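Local coordinates for putative nisin-resistance protein (Streptococcus agalactiae 515, PDB 4Y68) that is a lipoprotein of peptidase family S41 that probably recognises and cleaves the lantibiotic nisin, making the bacterium resistant to it, at residues I123-K128 and S158-G163; G152-L157 and A219-H224; L181-D186 and I274-Q279; G252-N257 and Y281-T286. One frame throughout, in Å; residues are numbered along the deposited sequence.

Contact 1 of 4, residues I123-K128 and S158-G163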
loop_
_atom_site.group_PDB
_atom_site.type_symbol
_atom_site.label_atom_id
_atom_site.label_comp_id
_atom_site.label_asym_id
_atom_site.label_seq_id
_atom_site.Cartn_x
_atom_site.Cartn_y
_atom_site.Cartn_z
ATOM N N ILE A 123 -9.563 7.316 -7.185
ATOM C CA ILE A 123 -8.386 6.459 -7.245
ATOM C C ILE A 123 -8.575 5.251 -6.327
ATOM O O ILE A 123 -8.314 5.343 -5.137
ATOM C CB ILE A 123 -7.127 7.257 -6.841
ATOM C CG1 ILE A 123 -6.883 8.392 -7.848
ATOM C CG2 ILE A 123 -5.920 6.340 -6.675
ATOM C CD1 ILE A 123 -6.167 9.563 -7.259
ATOM N N PRO A 124 -9.050 4.117 -6.875
ATOM C CA PRO A 124 -9.514 3.008 -6.031
ATOM C C PRO A 124 -8.477 1.931 -5.759
ATOM O O PRO A 124 -7.440 1.886 -6.426
ATOM C CB PRO A 124 -10.650 2.410 -6.862
ATOM C CG PRO A 124 -10.129 2.549 -8.258
ATOM C CD PRO A 124 -9.390 3.887 -8.289
ATOM N N SER A 125 -8.789 1.062 -4.804
ATOM C CA SER A 125 -8.034 -0.176 -4.558
ATOM C C SER A 125 -7.832 -1.017 -5.803
ATOM O O SER A 125 -8.768 -1.262 -6.549
ATOM C CB SER A 125 -8.747 -1.058 -3.527
ATOM O OG SER A 125 -9.306 -0.298 -2.470
ATOM N N ILE A 126 -6.608 -1.482 -6.005
ATOM C CA ILE A 126 -6.315 -2.516 -6.987
ATOM C C ILE A 126 -5.190 -3.381 -6.446
ATOM O O ILE A 126 -4.155 -2.862 -6.012
ATOM C CB ILE A 126 -5.891 -1.949 -8.344
ATOM C CG1 ILE A 126 -5.374 -3.077 -9.242
ATOM C CG2 ILE A 126 -4.826 -0.867 -8.169
ATOM C CD1 ILE A 126 -5.089 -2.633 -10.673
ATOM N N SER A 127 -5.400 -4.692 -6.487
ATOM C CA SER A 127 -4.460 -5.654 -5.933
ATOM C C SER A 127 -3.832 -6.510 -7.003
ATOM O O SER A 127 -3.002 -7.376 -6.700
ATOM C CB SER A 127 -5.157 -6.554 -4.922
ATOM O OG SER A 127 -4.877 -6.076 -3.619
ATOM N N LYS A 128 -4.251 -6.288 -8.249
ATOM C CA LYS A 128 -3.797 -7.118 -9.344
ATOM C C LYS A 128 -2.318 -6.936 -9.560
ATOM O O LYS A 128 -1.763 -5.882 -9.245
ATOM C CB LYS A 128 -4.586 -6.812 -10.608
ATOM C CG LYS A 128 -5.856 -7.671 -10.702
ATOM C CD LYS A 128 -6.825 -7.129 -11.728
ATOM C CE LYS A 128 -8.110 -7.959 -11.807
ATOM N NZ LYS A 128 -9.116 -7.291 -12.690
ATOM N N SER A 158 -10.625 8.128 -0.731
ATOM C CA SER A 158 -11.648 7.508 0.142
ATOM C C SER A 158 -11.814 6.033 -0.167
ATOM O O SER A 158 -11.873 5.648 -1.332
ATOM C CB SER A 158 -13.017 8.186 -0.013
ATOM O OG SER A 158 -12.958 9.579 0.237
ATOM N N ASN A 159 -11.887 5.201 0.860
ATOM C CA ASN A 159 -12.207 3.796 0.661
ATOM C C ASN A 159 -11.175 3.016 -0.130
ATOM O O ASN A 159 -11.430 1.869 -0.479
ATOM C CB ASN A 159 -13.568 3.645 -0.043
ATOM C CG ASN A 159 -14.699 4.322 0.729
ATOM O OD1 ASN A 159 -14.646 4.411 1.951
ATOM N ND2 ASN A 159 -15.717 4.820 0.007
ATOM N N ASN A 160 -10.038 3.626 -0.455
ATOM C CA ASN A 160 -8.965 2.871 -1.111
ATOM C C ASN A 160 -8.140 2.206 -0.018
ATOM O O ASN A 160 -7.438 2.885 0.723
ATOM C CB ASN A 160 -8.107 3.788 -1.994
ATOM C CG ASN A 160 -6.954 3.068 -2.676
ATOM O OD1 ASN A 160 -6.541 1.972 -2.279
ATOM N ND2 ASN A 160 -6.399 3.708 -3.701
ATOM N N THR A 161 -8.252 0.884 0.096
ATOM C CA THR A 161 -7.587 0.143 1.185
ATOM C C THR A 161 -6.252 -0.458 0.743
ATOM O O THR A 161 -5.679 -1.321 1.429
ATOM C CB THR A 161 -8.474 -1.001 1.722
ATOM O OG1 THR A 161 -8.600 -1.997 0.704
ATOM C CG2 THR A 161 -9.896 -0.487 2.101
ATOM N N GLY A 162 -5.759 -0.013 -0.402
ATOM C CA GLY A 162 -4.426 -0.398 -0.815
ATOM C C GLY A 162 -4.393 -1.373 -1.960
ATOM O O GLY A 162 -5.245 -1.351 -2.851
ATOM N N GLY A 163 -3.394 -2.241 -1.928
ATOM C CA GLY A 163 -3.116 -3.151 -3.021
ATOM C C GLY A 163 -1.749 -2.865 -3.612
ATOM O O GLY A 163 -0.799 -2.550 -2.893
HETATM O O HOH W 1 -11.448 1.634 -3.421
HETATM O O HOH W 2 -11.007 -1.655 -1.385
#

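Contact 2 of 4, residues G152-L157 and A219-H224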
loop_
_atom_site.group_PDB
_atom_site.type_symbol
_atom_site.label_atom_id
_atom_site.label_comp_id
_atom_site.label_asym_id
_atom_site.label_seq_id
_atom_site.Cartn_x
_atom_site.Cartn_y
_atom_site.Cartn_z
ATOM N N GLY A 152 -6.912 22.595 -11.837
ATOM C CA GLY A 152 -6.868 22.064 -10.491
ATOM C C GLY A 152 -7.401 20.648 -10.451
ATOM O O GLY A 152 -8.216 20.276 -11.289
ATOM N N LEU A 153 -6.952 19.866 -9.470
ATOM C CA LEU A 153 -7.341 18.456 -9.357
ATOM C C LEU A 153 -7.878 18.094 -7.967
ATOM O O LEU A 153 -7.459 18.644 -6.951
ATOM C CB LEU A 153 -6.149 17.569 -9.703
ATOM C CG LEU A 153 -5.660 17.686 -11.152
ATOM C CD1 LEU A 153 -4.269 17.073 -11.368
ATOM C CD2 LEU A 153 -6.664 17.038 -12.085
ATOM N N ILE A 154 -8.839 17.185 -7.924
ATOM C CA ILE A 154 -9.207 16.564 -6.663
ATOM C C ILE A 154 -8.898 15.090 -6.799
ATOM O O ILE A 154 -9.386 14.433 -7.712
ATOM C CB ILE A 154 -10.685 16.747 -6.294
ATOM C CG1 ILE A 154 -11.052 18.222 -6.317
ATOM C CG2 ILE A 154 -10.960 16.141 -4.914
ATOM C CD1 ILE A 154 -12.439 18.511 -5.805
ATOM N N LEU A 155 -8.051 14.591 -5.906
ATOM C CA LEU A 155 -7.626 13.205 -5.910
ATOM C C LEU A 155 -8.313 12.545 -4.754
ATOM O O LEU A 155 -8.057 12.896 -3.621
ATOM C CB LEU A 155 -6.122 13.087 -5.755
ATOM C CG LEU A 155 -5.243 13.787 -6.787
ATOM C CD1 LEU A 155 -3.787 13.498 -6.467
ATOM C CD2 LEU A 155 -5.599 13.330 -8.192
ATOM N N ASP A 156 -9.180 11.584 -5.036
ATOM C CA ASP A 156 -10.026 10.996 -4.011
ATOM C C ASP A 156 -9.569 9.578 -3.686
ATOM O O ASP A 156 -9.695 8.660 -4.513
ATOM C CB ASP A 156 -11.492 11.012 -4.461
ATOM C CG ASP A 156 -12.436 10.461 -3.408
ATOM O OD1 ASP A 156 -12.021 10.310 -2.219
ATOM O OD2 ASP A 156 -13.598 10.188 -3.774
ATOM N N LEU A 157 -9.032 9.429 -2.471
ATOM C CA LEU A 157 -8.510 8.166 -1.961
ATOM C C LEU A 157 -9.434 7.549 -0.920
ATOM O O LEU A 157 -9.045 6.580 -0.269
ATOM C CB LEU A 157 -7.105 8.365 -1.347
ATOM C CG LEU A 157 -5.976 8.854 -2.285
ATOM C CD1 LEU A 157 -4.794 9.406 -1.510
ATOM C CD2 LEU A 157 -5.512 7.783 -3.263
ATOM N N ALA A 219 -5.970 19.008 -4.529
ATOM C CA ALA A 219 -6.627 18.664 -3.278
ATOM C C ALA A 219 -6.761 17.144 -3.163
ATOM O O ALA A 219 -7.221 16.478 -4.085
ATOM C CB ALA A 219 -7.981 19.332 -3.181
ATOM N N ILE A 220 -6.351 16.600 -2.029
ATOM C CA ILE A 220 -6.423 15.165 -1.818
ATOM C C ILE A 220 -7.424 14.813 -0.734
ATOM O O ILE A 220 -7.358 15.344 0.362
ATOM C CB ILE A 220 -5.059 14.573 -1.414
ATOM C CG1 ILE A 220 -3.998 14.880 -2.462
ATOM C CG2 ILE A 220 -5.162 13.083 -1.274
ATOM C CD1 ILE A 220 -2.674 14.311 -2.107
ATOM N N ILE A 221 -8.330 13.889 -1.025
ATOM C CA ILE A 221 -9.338 13.508 -0.037
ATOM C C ILE A 221 -9.069 12.106 0.509
ATOM O O ILE A 221 -8.749 11.182 -0.248
ATOM C CB ILE A 221 -10.768 13.573 -0.641
ATOM C CG1 ILE A 221 -11.054 14.979 -1.152
ATOM C CG2 ILE A 221 -11.824 13.117 0.376
ATOM C CD1 ILE A 221 -12.420 15.127 -1.848
ATOM N N THR A 222 -9.171 11.964 1.826
ATOM C CA THR A 222 -9.000 10.686 2.489
ATOM C C THR A 222 -10.161 10.473 3.455
ATOM O O THR A 222 -10.770 11.437 3.912
ATOM C CB THR A 222 -7.664 10.627 3.262
ATOM O OG1 THR A 222 -7.680 11.571 4.339
ATOM C CG2 THR A 222 -6.475 10.940 2.350
ATOM N N ASN A 223 -10.473 9.221 3.784
ATOM C CA ASN A 223 -11.410 8.967 4.872
ATOM C C ASN A 223 -10.855 7.855 5.749
ATOM O O ASN A 223 -9.728 7.435 5.526
ATOM C CB ASN A 223 -12.823 8.651 4.351
ATOM C CG ASN A 223 -12.922 7.334 3.599
ATOM O OD1 ASN A 223 -11.923 6.684 3.325
ATOM N ND2 ASN A 223 -14.160 6.940 3.250
ATOM N N HIS A 224 -11.619 7.401 6.749
ATOM C CA HIS A 224 -11.118 6.432 7.721
ATOM C C HIS A 224 -10.700 5.096 7.096
ATOM O O HIS A 224 -9.914 4.351 7.679
ATOM C CB HIS A 224 -12.173 6.174 8.809
ATOM C CG HIS A 224 -12.256 7.254 9.845
ATOM N ND1 HIS A 224 -11.137 7.847 10.395
ATOM C CD2 HIS A 224 -13.325 7.858 10.424
ATOM C CE1 HIS A 224 -11.513 8.763 11.273
ATOM N NE2 HIS A 224 -12.834 8.789 11.310
#

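Contact 3 of 4, residues L181-D186 and I274-Q279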
loop_
_atom_site.group_PDB
_atom_site.type_symbol
_atom_site.label_atom_id
_atom_site.label_comp_id
_atom_site.label_asym_id
_atom_site.label_seq_id
_atom_site.Cartn_x
_atom_site.Cartn_y
_atom_site.Cartn_z
ATOM N N LEU A 181 10.062 9.585 -2.408
ATOM C CA LEU A 181 8.631 9.561 -2.136
ATOM C C LEU A 181 8.349 9.410 -0.637
ATOM O O LEU A 181 7.580 10.190 -0.073
ATOM C CB LEU A 181 7.968 8.440 -2.933
ATOM C CG LEU A 181 7.456 8.790 -4.336
ATOM C CD1 LEU A 181 7.969 10.116 -4.872
ATOM C CD2 LEU A 181 7.730 7.663 -5.306
ATOM N N PHE A 182 8.941 8.394 -0.009
ATOM C CA PHE A 182 8.940 8.263 1.450
ATOM C C PHE A 182 10.149 7.404 1.848
ATOM O O PHE A 182 10.798 6.834 0.982
ATOM C CB PHE A 182 7.616 7.658 1.981
ATOM C CG PHE A 182 7.283 6.311 1.391
ATOM C CD1 PHE A 182 6.535 6.212 0.230
ATOM C CD2 PHE A 182 7.732 5.151 1.983
ATOM C CE1 PHE A 182 6.239 4.975 -0.324
ATOM C CE2 PHE A 182 7.430 3.911 1.435
ATOM C CZ PHE A 182 6.692 3.820 0.286
ATOM N N HIS A 183 10.462 7.338 3.144
ATOM C CA HIS A 183 11.525 6.440 3.654
ATOM C C HIS A 183 10.959 5.288 4.482
ATOM O O HIS A 183 9.830 5.346 4.965
ATOM C CB HIS A 183 12.521 7.201 4.530
ATOM C CG HIS A 183 12.961 8.504 3.955
ATOM N ND1 HIS A 183 13.989 8.607 3.045
ATOM C CD2 HIS A 183 12.528 9.765 4.181
ATOM C CE1 HIS A 183 14.165 9.875 2.726
ATOM N NE2 HIS A 183 13.291 10.600 3.403
ATOM N N TYR A 184 11.750 4.243 4.677
ATOM C CA TYR A 184 11.331 3.201 5.595
ATOM C C TYR A 184 12.560 2.537 6.220
ATOM O O TYR A 184 13.608 2.405 5.586
ATOM C CB TYR A 184 10.414 2.182 4.888
ATOM C CG TYR A 184 11.052 1.424 3.753
ATOM C CD1 TYR A 184 11.339 2.050 2.538
ATOM C CD2 TYR A 184 11.362 0.076 3.886
ATOM C CE1 TYR A 184 11.933 1.342 1.482
ATOM C CE2 TYR A 184 11.950 -0.634 2.852
ATOM C CZ TYR A 184 12.239 0.001 1.655
ATOM O OH TYR A 184 12.816 -0.718 0.637
ATOM N N THR A 185 12.430 2.143 7.482
ATOM C CA THR A 185 13.537 1.540 8.228
ATOM C C THR A 185 13.164 0.166 8.771
ATOM O O THR A 185 12.085 0.021 9.333
ATOM C CB THR A 185 13.945 2.453 9.408
ATOM O OG1 THR A 185 14.239 3.758 8.907
ATOM C CG2 THR A 185 15.156 1.874 10.186
ATOM N N ASP A 186 14.039 -0.832 8.626
ATOM C CA ASP A 186 13.696 -2.183 9.100
ATOM C C ASP A 186 14.115 -2.432 10.556
ATOM O O ASP A 186 14.652 -1.548 11.213
ATOM C CB ASP A 186 14.294 -3.267 8.185
ATOM C CG ASP A 186 15.819 -3.355 8.234
ATOM O OD1 ASP A 186 16.489 -2.820 9.148
ATOM O OD2 ASP A 186 16.357 -4.016 7.322
ATOM N N ILE A 274 9.119 0.589 9.345
ATOM C CA ILE A 274 8.519 1.806 9.865
ATOM C C ILE A 274 8.722 2.859 8.810
ATOM O O ILE A 274 9.644 2.735 8.003
ATOM C CB ILE A 274 9.167 2.231 11.201
ATOM C CG1 ILE A 274 8.474 1.511 12.342
ATOM C CG2 ILE A 274 9.040 3.722 11.430
ATOM C CD1 ILE A 274 8.732 0.089 12.332
ATOM N N VAL A 275 7.890 3.894 8.810
ATOM C CA VAL A 275 7.827 4.821 7.683
ATOM C C VAL A 275 8.037 6.287 8.104
ATOM O O VAL A 275 7.616 6.708 9.187
ATOM C CB VAL A 275 6.467 4.664 6.954
ATOM C CG1 VAL A 275 6.140 5.879 6.127
ATOM C CG2 VAL A 275 6.467 3.407 6.063
ATOM N N SER A 276 8.688 7.076 7.255
ATOM C CA SER A 276 8.681 8.522 7.467
ATOM C C SER A 276 8.501 9.243 6.147
ATOM O O SER A 276 8.938 8.758 5.125
ATOM C CB SER A 276 9.963 8.972 8.163
ATOM O OG SER A 276 11.068 8.509 7.432
ATOM N N ASP A 277 7.841 10.391 6.169
ATOM C CA ASP A 277 7.611 11.159 4.955
ATOM C C ASP A 277 8.803 12.093 4.681
ATOM O O ASP A 277 9.779 12.094 5.447
ATOM C CB ASP A 277 6.276 11.933 5.040
ATOM C CG ASP A 277 6.235 12.941 6.180
ATOM O OD1 ASP A 277 7.279 13.493 6.565
ATOM O OD2 ASP A 277 5.132 13.190 6.701
ATOM N N ARG A 278 8.740 12.840 3.577
ATOM C CA ARG A 278 9.823 13.752 3.168
ATOM C C ARG A 278 10.138 14.790 4.252
ATOM O O ARG A 278 11.261 15.273 4.348
ATOM C CB ARG A 278 9.468 14.484 1.853
ATOM C CG ARG A 278 9.917 13.757 0.590
ATOM C CD ARG A 278 9.626 14.564 -0.711
ATOM N NE ARG A 278 8.217 14.883 -0.739
ATOM C CZ ARG A 278 7.306 14.230 -1.450
ATOM N NH1 ARG A 278 7.651 13.248 -2.285
ATOM N NH2 ARG A 278 6.031 14.592 -1.337
ATOM N N GLN A 279 9.134 15.122 5.057
ATOM C CA GLN A 279 9.229 16.203 6.027
ATOM C C GLN A 279 9.849 15.721 7.329
ATOM O O GLN A 279 10.191 16.516 8.198
ATOM C CB GLN A 279 7.847 16.813 6.282
ATOM C CG GLN A 279 7.187 17.334 5.023
ATOM C CD GLN A 279 5.877 18.051 5.294
ATOM O OE1 GLN A 279 4.861 17.419 5.588
ATOM N NE2 GLN A 279 5.892 19.376 5.194
HETATM O O HOH W 3 6.827 12.080 1.715
HETATM O O HOH W 4 11.778 5.747 8.196
#

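Contact 4 of 4, residues G252-N257 and Y281-T286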
loop_
_atom_site.group_PDB
_atom_site.type_symbol
_atom_site.label_atom_id
_atom_site.label_comp_id
_atom_site.label_asym_id
_atom_site.label_seq_id
_atom_site.Cartn_x
_atom_site.Cartn_y
_atom_site.Cartn_z
ATOM N N GLY A 252 -4.559 4.019 9.356
ATOM C CA GLY A 252 -3.416 3.783 10.224
ATOM C C GLY A 252 -2.686 2.489 9.926
ATOM O O GLY A 252 -2.375 1.726 10.841
ATOM N N TYR A 253 -2.403 2.233 8.645
ATOM C CA TYR A 253 -1.630 1.045 8.258
ATOM C C TYR A 253 -0.371 1.528 7.559
ATOM O O TYR A 253 0.055 0.996 6.518
ATOM C CB TYR A 253 -2.469 0.090 7.389
ATOM C CG TYR A 253 -3.543 -0.622 8.206
ATOM C CD1 TYR A 253 -3.337 -1.898 8.700
ATOM C CD2 TYR A 253 -4.738 0.005 8.510
ATOM C CE1 TYR A 253 -4.292 -2.538 9.463
ATOM C CE2 TYR A 253 -5.704 -0.616 9.288
ATOM C CZ TYR A 253 -5.475 -1.892 9.756
ATOM O OH TYR A 253 -6.436 -2.525 10.512
ATOM N N THR A 254 0.215 2.564 8.152
ATOM C CA THR A 254 1.411 3.168 7.618
ATOM C C THR A 254 2.609 2.343 8.082
ATOM O O THR A 254 3.355 2.739 8.973
ATOM C CB THR A 254 1.545 4.657 8.044
ATOM O OG1 THR A 254 1.145 4.810 9.417
ATOM C CG2 THR A 254 0.631 5.539 7.176
ATOM N N THR A 255 2.759 1.165 7.480
ATOM C CA THR A 255 4.005 0.422 7.560
ATOM C C THR A 255 4.236 -0.276 6.236
ATOM O O THR A 255 3.285 -0.627 5.525
ATOM C CB THR A 255 4.022 -0.612 8.709
ATOM O OG1 THR A 255 2.787 -1.352 8.725
ATOM C CG2 THR A 255 4.214 0.091 10.046
ATOM N N VAL A 256 5.505 -0.473 5.899
ATOM C CA VAL A 256 5.842 -1.250 4.715
ATOM C C VAL A 256 5.751 -2.763 4.997
ATOM O O VAL A 256 6.244 -3.256 6.021
ATOM C CB VAL A 256 7.245 -0.864 4.214
ATOM C CG1 VAL A 256 7.792 -1.921 3.248
ATOM C CG2 VAL A 256 7.203 0.526 3.562
ATOM N N ASN A 257 5.089 -3.499 4.114
ATOM C CA ASN A 257 5.112 -4.959 4.168
ATOM C C ASN A 257 5.960 -5.576 3.070
ATOM O O ASN A 257 6.152 -4.984 2.001
ATOM C CB ASN A 257 3.706 -5.549 4.054
ATOM C CG ASN A 257 2.840 -5.243 5.257
ATOM O OD1 ASN A 257 3.335 -4.837 6.312
ATOM N ND2 ASN A 257 1.527 -5.430 5.098
ATOM N N TYR A 281 8.404 13.337 9.377
ATOM C CA TYR A 281 7.414 12.789 10.313
ATOM C C TYR A 281 7.397 11.266 10.312
ATOM O O TYR A 281 7.442 10.651 9.253
ATOM C CB TYR A 281 6.013 13.291 9.988
ATOM C CG TYR A 281 5.820 14.755 10.242
ATOM C CD1 TYR A 281 5.505 15.222 11.508
ATOM C CD2 TYR A 281 5.935 15.682 9.207
ATOM C CE1 TYR A 281 5.318 16.579 11.743
ATOM C CE2 TYR A 281 5.749 17.030 9.432
ATOM C CZ TYR A 281 5.441 17.473 10.700
ATOM O OH TYR A 281 5.256 18.814 10.927
ATOM N N LYS A 282 7.318 10.658 11.487
ATOM C CA LYS A 282 7.355 9.192 11.573
ATOM C C LYS A 282 5.967 8.561 11.682
ATOM O O LYS A 282 5.069 9.119 12.300
ATOM C CB LYS A 282 8.212 8.749 12.749
ATOM C CG LYS A 282 9.667 9.174 12.627
ATOM C CD LYS A 282 10.508 8.606 13.785
ATOM C CE LYS A 282 11.873 9.297 13.874
ATOM N NZ LYS A 282 12.822 8.619 14.826
ATOM N N TYR A 283 5.801 7.402 11.060
ATOM C CA TYR A 283 4.529 6.685 11.096
ATOM C C TYR A 283 4.817 5.242 11.429
ATOM O O TYR A 283 5.786 4.666 10.931
ATOM C CB TYR A 283 3.768 6.794 9.752
ATOM C CG TYR A 283 3.551 8.233 9.288
ATOM C CD1 TYR A 283 2.354 8.893 9.523
ATOM C CD2 TYR A 283 4.564 8.931 8.672
ATOM C CE1 TYR A 283 2.178 10.195 9.136
ATOM C CE2 TYR A 283 4.393 10.222 8.270
ATOM C CZ TYR A 283 3.201 10.850 8.502
ATOM O OH TYR A 283 3.042 12.148 8.083
ATOM N N GLU A 284 3.986 4.657 12.279
ATOM C CA GLU A 284 4.094 3.241 12.581
ATOM C C GLU A 284 2.696 2.698 12.816
ATOM O O GLU A 284 2.280 2.513 13.948
ATOM C CB GLU A 284 4.996 3.008 13.794
ATOM C CG GLU A 284 5.379 1.562 14.014
ATOM C CD GLU A 284 6.372 1.376 15.162
ATOM O OE1 GLU A 284 7.023 2.360 15.580
ATOM O OE2 GLU A 284 6.502 0.232 15.651
ATOM N N ASN A 285 1.974 2.452 11.730
ATOM C CA ASN A 285 0.591 2.020 11.822
ATOM C C ASN A 285 -0.177 3.084 12.572
ATOM O O ASN A 285 -0.943 2.805 13.494
ATOM C CB ASN A 285 0.492 0.652 12.492
ATOM C CG ASN A 285 0.990 -0.463 11.578
ATOM O OD1 ASN A 285 0.954 -0.322 10.353
ATOM N ND2 ASN A 285 1.455 -1.564 12.161
ATOM N N THR A 286 0.071 4.320 12.166
ATOM C CA THR A 286 -0.579 5.477 12.745
ATOM C C THR A 286 -1.306 6.284 11.665
ATOM O O THR A 286 -0.787 6.484 10.557
ATOM C CB THR A 286 0.426 6.384 13.456
ATOM O OG1 THR A 286 1.295 6.951 12.490
ATOM C CG2 THR A 286 1.264 5.589 14.435
#

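Contact 1 of 4, residues I123-K128 and S158-G163
Asn160 reaches across to Ile123, Pro124 and Ser125 and forms the polar centre of this contact. Its CB lies 3.5 Å from Ile123 O. From there CG stands anti to the backbone N (chi1 179°), which carries the amide over to Ser125, with CG 3.5 Å from Ser125 N. At the tip the two branches divide the work. ND2 donates to Ile123 O at 2.9 Å, a bent bond in which the nitrogen sits well above the carbonyl plane (44° out of it). OD1 turns back to its own segment and accepts from Gly162 N at 2.8 Å in the plane of its carbonyl, closing an Asx turn. With both ends gripped, the amide is fixed in rotation.

The two segments are the loops that leave strands 118-122 and 152-156 and lead into helices 131-147 and 165-171, so the contact joins the loops at the C-terminal ends of the two parallel strands of a beta-alpha-beta unit, whose connecting helix is 131-147. Beyond Asn160 the loops stay together. Thr161 N gives a fairly straight bond to Ser125 OG (3.0 Å), while a water accepts from Ser125 N and donates to Asn159 O. Further along, Ile126 N makes a weak bond to Gly162 O at 3.4 Å. Gly163, lacking a side chain, lets its CA come within 3.2 Å of Ile126 O in a CA-H...O contact. Ser127 OG passes 3.5 Å from Gly163 CA, but its hydroxyl is bonded to Asp102. Gly163 O in turn is hydrogen-bonded to Ser229 OG at the start of helix 229-235.

Contact 2 of 4, residues G152-L157 and A219-H224
Leu155 sits between Ala219 and Ile221 in a regular parallel pairing between strands 152-156 and 218-222, neighbours within the mixed sheet of the peptidase domain. The backbone of 152-157 exchanges four bonds with that of 219-222. Leu153 O accepts from Ala219 N, Leu155 N donates to Ala219 O, Leu155 O accepts from Ile221 N at 2.8 Å, and Leu157 N donates to Ile221 O. The last of these continues the pairing one residue past the end of strand 152-156. Between them, Ile154 CA and Ile220 CA each send a CA-H...O contact of 3.3 Å to Ala219 O and Leu155 O respectively.

Side chains then sort to two faces. One carries Ile154, Ala219, Asp156 and Ile221. With CG1 beside the backbone N (chi1 -54°), the CG2 branch of Ile154 stands anti to that N and meets Ile221 CD1 at 3.5 Å. On the other face, Leu155 CD1 lies 4.2 Å from Ile220 CG1; Leu157, just past the strand, brings CD1 to 3.7 Å from Ile220 CG2.

Outside this shell, helix 297-308 packs on the face of Ile154 and Ile221 through Leu305, Pro297 and Leu298, whereas Ile220 rests on Phe237 and Val243. Strand 118-122 flanks strand 152-156 on its other edge, and strand 243-247 does the same for 218-222. At the C-terminal end of the pairing Asp156 OD1, hydrogen-bonded to Ser158 OG, leans against the beta-branched Ile221 with 3.8 Å to its CG2.

Contact 3 of 4, residues L181-D186 and I274-Q279
The His183 imidazole meets Ser276 and Asp277 at its edge. His183 and Ser276 belong to the antiparallel pairing of strands 180-185 and 267-276. Ser276 OG and Asp277 O lie near the ring plane, each 3.8 Å from CD2, while on the far side ND1 is hydrogen-bonded to Thr193. The Arg278 guanidinium instead offers a face to strand 180-185: Leu181 O lies over it, 3.8 Å from NH1, and on the same face a water sits above its centre. That water donates to Leu181 O and accepts from Arg278 N. The plane itself is held by Ser236 O and Lys238 O at NH2 and by Thr180 O at NH1.

His183 and Ser276 form one hydrogen-bonded pair, Thr185 and Ile274 the next. Tyr184 and Val275 stand between them as a non-hydrogen-bonded pair, with Tyr184 CA 3.0 Å from Ile274 O. Leu181 and Phe182 both face Ile194 of the strand on the other edge, a classic beta bulge. Phe182 CG, held between its own N and carbonyl carbon (chi1 57°), swings to the side of Val275, where CD2 approaches CG1 at 4.5 Å. Over the opposite face a second water links Ser276 OG, at 3.0 Å, to Thr185 OG1.

Contact 4 of 4, residues G252-N257 and Y281-T286
Thr254 and Thr255 meet Asn285 and Thr286 in a largely polar loop-to-loop contact, where the chain entering strand 256-261 lies against the chain leaving the short strand 282-283. Both of those strands pair with strand 267-276, so the contact joins the approach to one strand of that sheet with the exit from another.

Thr255 OG1 donates to Asn285 OD1 at 2.7 Å, approaching 28° off the plane of the amide carbonyl, and the two side chains cross at about a right angle. The same carboxamide oxygen is 3.3 Å from Thr255 CG2, so the threonine straddles it with both branches. Thr255 OG1 is also hydrogen-bonded to His90 ND1, against whose side chain Asn285 packs, which extends the polar chain to the loop carrying Lys89.

Thr254 grips the next residues with hydroxyl and backbone alike. Its OG1, lodged between N and carbonyl carbon (chi1 40°), faces the opposing loop and donates to Thr286 O at 2.8 Å, while lying 3.3 Å from Tyr283 CB. Its carbonyl oxygen accepts from Asn285 N at 3.1 Å. That N-H points almost straight at the oxygen, although the donor stands well above the carbonyl plane (65° out of it). Tyr283 itself sends its hydroxyl to Asp277. At Gly252, its O and Asn285 O come within 3.2 Å without a bond, and Lys89 NZ bonds to the Gly252 oxygen.

The residue that presents its carbonyl and hydroxyl to 283-286, Thr254, is the centre of an inverse gamma turn, with a weak bond from Thr255 N to Tyr253 O.

Contact 1 forms first along the chain, closing a loop from 123-128 to 158-163 that holds helix 131-147 and strand 152-156. Contact 2 begins within that loop, at 152-157, and closes at 219-224, so the two cross; they touch through Asn159 N with Asn223 OD1 and Ile123 N with Asp156 O. Together they tie strands 118-122, 152-156 and 218-222 of the mixed sheet. Contact 3 opens inside the loop of contact 2 and runs to 274-279, crossing contact 2 without touching it. Contact 4, 252-257 to 281-286, crosses contact 3 and abuts it through Val275 O with Tyr283 N. Contacts 3 and 4 join strands 180-185, 256-261 and 282-283 around strand 267-276 of the antiparallel sheet.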